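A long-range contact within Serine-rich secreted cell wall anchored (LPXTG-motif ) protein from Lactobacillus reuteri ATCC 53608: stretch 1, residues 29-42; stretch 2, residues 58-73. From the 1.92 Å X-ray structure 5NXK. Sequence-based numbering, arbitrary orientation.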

# COMPACT_ATOMS: atom_id res chain seq x y z
N THR A 29 9.72 -0.26 -20.37
CA THR A 29 9.83 1.09 -19.85
C THR A 29 8.66 1.94 -20.35
O THR A 29 8.43 2.05 -21.56
CB THR A 29 11.14 1.76 -20.27
OG1 THR A 29 12.24 1.02 -19.74
CG2 THR A 29 11.20 3.19 -19.73
N LEU A 30 7.95 2.56 -19.41
CA LEU A 30 6.80 3.39 -19.74
C LEU A 30 7.15 4.88 -19.66
O LEU A 30 7.47 5.40 -18.58
CB LEU A 30 5.63 3.10 -18.79
CG LEU A 30 5.20 1.64 -18.63
CD1 LEU A 30 4.08 1.52 -17.59
CD2 LEU A 30 4.76 1.06 -19.96
N ASN A 31 7.09 5.56 -20.80
CA ASN A 31 7.31 7.00 -20.84
C ASN A 31 6.01 7.75 -20.56
O ASN A 31 6.01 8.95 -20.24
CB ASN A 31 7.88 7.41 -22.20
CG ASN A 31 9.22 6.77 -22.48
OD1 ASN A 31 9.36 5.96 -23.40
ND2 ASN A 31 10.22 7.10 -21.67
N ASN A 32 4.90 7.04 -20.66
CA ASN A 32 3.60 7.62 -20.38
C ASN A 32 2.82 6.77 -19.38
O ASN A 32 3.09 5.58 -19.24
CB ASN A 32 2.81 7.73 -21.69
CG ASN A 32 3.50 8.60 -22.70
OD1 ASN A 32 3.53 9.82 -22.58
ND2 ASN A 32 4.11 7.96 -23.70
N ALA A 33 1.88 7.39 -18.67
CA ALA A 33 0.95 6.63 -17.84
C ALA A 33 -0.05 5.92 -18.74
O ALA A 33 -0.42 6.45 -19.79
CB ALA A 33 0.23 7.53 -16.84
N ILE A 34 -0.49 4.74 -18.33
CA ILE A 34 -1.53 4.01 -19.06
C ILE A 34 -2.84 4.07 -18.26
O ILE A 34 -2.87 3.65 -17.11
CB ILE A 34 -1.15 2.54 -19.27
CG1 ILE A 34 0.06 2.42 -20.20
CG2 ILE A 34 -2.32 1.76 -19.84
CD1 ILE A 34 0.62 1.01 -20.27
N THR A 35 -3.91 4.57 -18.86
CA THR A 35 -5.18 4.66 -18.15
C THR A 35 -6.12 3.51 -18.50
O THR A 35 -6.32 3.18 -19.66
CB THR A 35 -5.92 5.99 -18.43
OG1 THR A 35 -5.16 7.09 -17.91
CG2 THR A 35 -7.29 6.00 -17.77
N ILE A 36 -6.69 2.91 -17.46
CA ILE A 36 -7.72 1.90 -17.58
C ILE A 36 -9.02 2.48 -17.05
O ILE A 36 -9.16 2.74 -15.85
CB ILE A 36 -7.38 0.63 -16.78
CG1 ILE A 36 -5.97 0.14 -17.10
CG2 ILE A 36 -8.46 -0.44 -17.01
CD1 ILE A 36 -5.55 -1.10 -16.32
N ASN A 37 -9.99 2.69 -17.93
CA ASN A 37 -11.25 3.31 -17.54
C ASN A 37 -12.42 2.78 -18.35
O ASN A 37 -13.37 3.51 -18.65
CB ASN A 37 -11.16 4.84 -17.68
CG ASN A 37 -10.89 5.29 -19.11
OD1 ASN A 37 -10.76 4.48 -20.02
ND2 ASN A 37 -10.83 6.60 -19.30
N ASN A 38 -12.33 1.51 -18.72
CA ASN A 38 -13.33 0.92 -19.60
C ASN A 38 -14.19 -0.14 -18.93
O ASN A 38 -14.53 -1.15 -19.56
CB ASN A 38 -12.63 0.37 -20.85
CG ASN A 38 -11.57 -0.67 -20.53
OD1 ASN A 38 -11.22 -0.90 -19.37
ND2 ASN A 38 -10.99 -1.26 -21.58
N GLY A 39 -14.54 0.09 -17.67
CA GLY A 39 -15.57 -0.68 -16.99
C GLY A 39 -15.04 -1.78 -16.08
O GLY A 39 -13.95 -1.65 -15.51
N ASN A 40 -15.84 -2.83 -15.93
CA ASN A 40 -15.43 -4.00 -15.15
C ASN A 40 -14.24 -4.66 -15.81
O ASN A 40 -14.27 -4.95 -17.01
CB ASN A 40 -16.58 -5.01 -15.02
CG ASN A 40 -17.72 -4.51 -14.13
OD1 ASN A 40 -17.49 -3.83 -13.13
ND2 ASN A 40 -18.95 -4.87 -14.50
N ARG A 41 -13.18 -4.89 -15.04
CA ARG A 41 -11.97 -5.51 -15.57
C ARG A 41 -11.41 -6.48 -14.55
O ARG A 41 -11.41 -6.22 -13.35
CB ARG A 41 -10.91 -4.48 -15.94
CG ARG A 41 -11.28 -3.56 -17.11
CD ARG A 41 -11.45 -4.33 -18.43
NE ARG A 41 -10.24 -5.03 -18.88
CZ ARG A 41 -9.20 -4.42 -19.45
NH1 ARG A 41 -9.21 -3.11 -19.62
NH2 ARG A 41 -8.14 -5.13 -19.84
N ASN A 42 -10.97 -7.62 -15.06
CA ASN A 42 -10.23 -8.60 -14.28
C ASN A 42 -8.91 -8.86 -15.00
O ASN A 42 -8.87 -9.57 -16.00
CB ASN A 42 -11.05 -9.87 -14.13
CG ASN A 42 -10.30 -10.99 -13.44
OD1 ASN A 42 -9.47 -10.75 -12.56
ND2 ASN A 42 -10.57 -12.22 -13.85
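Stretch 2 (58-73) DGGIILNNRGGSAKID

Parallel strands can pair, part and pair again in a new register, and this pair illustrates how asparagine side chains can take over where backbone pairing lapses. Stretch 2 runs alongside stretch 1 in the same direction, extended at Ile 61 to Leu 63 and again by Ile 72 and Asp 73, with loop between; the axes of strands 34-36 and 61-63 approach to 4.7 Å and cross at -23°.

At the start, Leu 30 merely reaches Gly 60, CD1 to O 4.2 Å. Ala 33 then points toward stretch 2, its CB 3.7 Å from Ile 62 CD1. From Ile 34 the parallel ladder begins. Ile 34 straddles Ile 61: its N donates to Gly 60 O and its O accepts from Ile 62 N, both at 2.8 Å. Thr 35 pairs with Ile 62, their side chains sharing one face. Ile 36 repeats the pattern one step on, N to Ile 62 O and O to Asn 64 N, again 2.8 Å each. On the other face its CD1 packs against Ile 61 CG2 (3.8 Å) and Leu 63 CD2 (3.9 Å), so aliphatic side chains pack together in a buried layer.

Beyond Ile 36 the ladder breaks, and Asn 65 bridges the gap by imitating a backbone amide: its OD1 accepts from Gly 39 N at 2.9 Å while its ND2 donates to Gly 39 O at 2.7 Å. The backbone angles of Gly 39 are themselves suited to glycine. Asn 40 answers from the other chain segment, its OD1 accepting from Lys 71 N at 2.8 Å after stretch 2 has turned through Gly 67 to Ala 70. Pairing then resumes: Arg 41 N donates to Lys 71 O at 3.0 Å, Arg 41 O accepts from Asp 73 N at 2.9 Å, and Asn 42 lies beside Asp 73, CA to CA 4.9 Å.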

# COMPACT_ATOMS: atom_id res chain seq x y z
N ASP A 58 3.28 11.49 -14.26
CA ASP A 58 1.84 11.32 -14.38
C ASP A 58 1.35 10.03 -13.74
O ASP A 58 0.22 9.95 -13.27
CB ASP A 58 1.42 11.35 -15.85
CG ASP A 58 1.74 12.67 -16.53
OD1 ASP A 58 1.91 13.68 -15.80
OD2 ASP A 58 1.80 12.71 -17.77
N GLY A 59 2.21 9.01 -13.74
CA GLY A 59 1.85 7.72 -13.18
C GLY A 59 2.32 6.54 -14.03
O GLY A 59 2.94 6.73 -15.07
N GLY A 60 2.05 5.33 -13.56
CA GLY A 60 2.36 4.12 -14.31
C GLY A 60 1.09 3.54 -14.90
O GLY A 60 0.78 3.71 -16.08
N ILE A 61 0.34 2.85 -14.06
CA ILE A 61 -1.01 2.43 -14.42
C ILE A 61 -2.01 3.24 -13.62
O ILE A 61 -1.92 3.31 -12.39
CB ILE A 61 -1.21 0.93 -14.16
CG1 ILE A 61 -0.27 0.12 -15.06
CG2 ILE A 61 -2.67 0.53 -14.39
CD1 ILE A 61 -0.30 -1.36 -14.81
N ILE A 62 -2.96 3.87 -14.31
CA ILE A 62 -4.01 4.62 -13.65
C ILE A 62 -5.36 3.96 -13.83
O ILE A 62 -5.85 3.85 -14.95
CB ILE A 62 -4.09 6.05 -14.19
CG1 ILE A 62 -2.71 6.72 -14.18
CG2 ILE A 62 -5.15 6.85 -13.41
CD1 ILE A 62 -2.70 8.14 -14.69
N LEU A 63 -5.96 3.52 -12.73
CA LEU A 63 -7.32 2.98 -12.73
C LEU A 63 -8.24 4.18 -12.60
O LEU A 63 -8.09 4.98 -11.67
CB LEU A 63 -7.53 2.00 -11.57
CG LEU A 63 -6.46 0.90 -11.41
CD1 LEU A 63 -6.81 -0.06 -10.27
CD2 LEU A 63 -6.25 0.13 -12.71
N ASN A 64 -9.16 4.36 -13.53
CA ASN A 64 -9.93 5.60 -13.56
C ASN A 64 -11.35 5.45 -14.09
O ASN A 64 -11.82 6.31 -14.84
CB ASN A 64 -9.16 6.65 -14.37
CG ASN A 64 -9.44 8.07 -13.92
OD1 ASN A 64 -10.24 8.31 -13.00
ND2 ASN A 64 -8.77 9.03 -14.54
N ASN A 65 -12.04 4.37 -13.72
CA ASN A 65 -13.45 4.23 -14.07
C ASN A 65 -14.24 5.40 -13.52
O ASN A 65 -14.00 5.86 -12.40
CB ASN A 65 -14.02 2.91 -13.54
CG ASN A 65 -13.69 1.75 -14.45
OD1 ASN A 65 -13.46 1.93 -15.65
ND2 ASN A 65 -13.67 0.54 -13.90
N ARG A 66 -15.19 5.89 -14.30
CA ARG A 66 -15.96 7.05 -13.89
C ARG A 66 -17.23 6.59 -13.17
O ARG A 66 -17.75 7.30 -12.30
CB ARG A 66 -16.27 7.93 -15.10
CG ARG A 66 -16.93 9.26 -14.79
CD ARG A 66 -17.67 9.79 -15.98
NE ARG A 66 -18.92 10.48 -15.62
CZ ARG A 66 -20.08 9.89 -15.34
NH1 ARG A 66 -20.13 8.58 -15.30
NH2 ARG A 66 -21.14 10.62 -14.99
N GLY A 67 -17.70 5.40 -13.54
CA GLY A 67 -18.91 4.83 -12.97
C GLY A 67 -18.68 4.18 -11.62
O GLY A 67 -17.77 3.37 -11.45
N GLY A 68 -19.55 4.51 -10.66
CA GLY A 68 -19.52 3.93 -9.33
C GLY A 68 -19.64 2.42 -9.21
O GLY A 68 -19.17 1.84 -8.23
N SER A 69 -20.27 1.77 -10.17
CA SER A 69 -20.49 0.33 -10.01
C SER A 69 -19.51 -0.56 -10.78
O SER A 69 -19.56 -1.78 -10.67
CB SER A 69 -21.92 -0.01 -10.42
OG SER A 69 -22.12 0.29 -11.79
N ALA A 70 -18.61 0.05 -11.55
CA ALA A 70 -17.58 -0.71 -12.24
C ALA A 70 -16.48 -1.09 -11.25
O ALA A 70 -16.10 -0.29 -10.39
CB ALA A 70 -17.00 0.09 -13.40
N LYS A 71 -15.97 -2.32 -11.38
CA LYS A 71 -14.94 -2.84 -10.49
C LYS A 71 -13.70 -3.27 -11.27
O LYS A 71 -13.80 -4.04 -12.22
CB LYS A 71 -15.50 -4.02 -9.69
CG LYS A 71 -14.48 -4.86 -8.93
CD LYS A 71 -15.22 -5.89 -8.08
CE LYS A 71 -14.29 -6.97 -7.53
NZ LYS A 71 -13.14 -6.40 -6.79
N ILE A 72 -12.52 -2.78 -10.87
CA ILE A 72 -11.28 -3.27 -11.47
C ILE A 72 -10.47 -4.09 -10.50
O ILE A 72 -10.14 -3.64 -9.40
CB ILE A 72 -10.37 -2.13 -11.98
CG1 ILE A 72 -10.97 -1.46 -13.21
CG2 ILE A 72 -8.99 -2.66 -12.38
CD1 ILE A 72 -10.33 -0.12 -13.52
N ASP A 73 -10.17 -5.32 -10.90
CA ASP A 73 -9.29 -6.18 -10.14
C ASP A 73 -8.00 -6.35 -10.96
O ASP A 73 -8.04 -6.88 -12.07
CB ASP A 73 -9.96 -7.52 -9.87
CG ASP A 73 -9.38 -8.23 -8.66
OD1 ASP A 73 -8.24 -8.75 -8.75
OD2 ASP A 73 -10.06 -8.26 -7.61
O HOH W 1 5.12 6.18 -16.56
O HOH W 2 -15.14 5.31 -17.14
O HOH W 3 -19.19 -4.34 -10.87
O HOH W 4 -20.90 -3.12 -13.23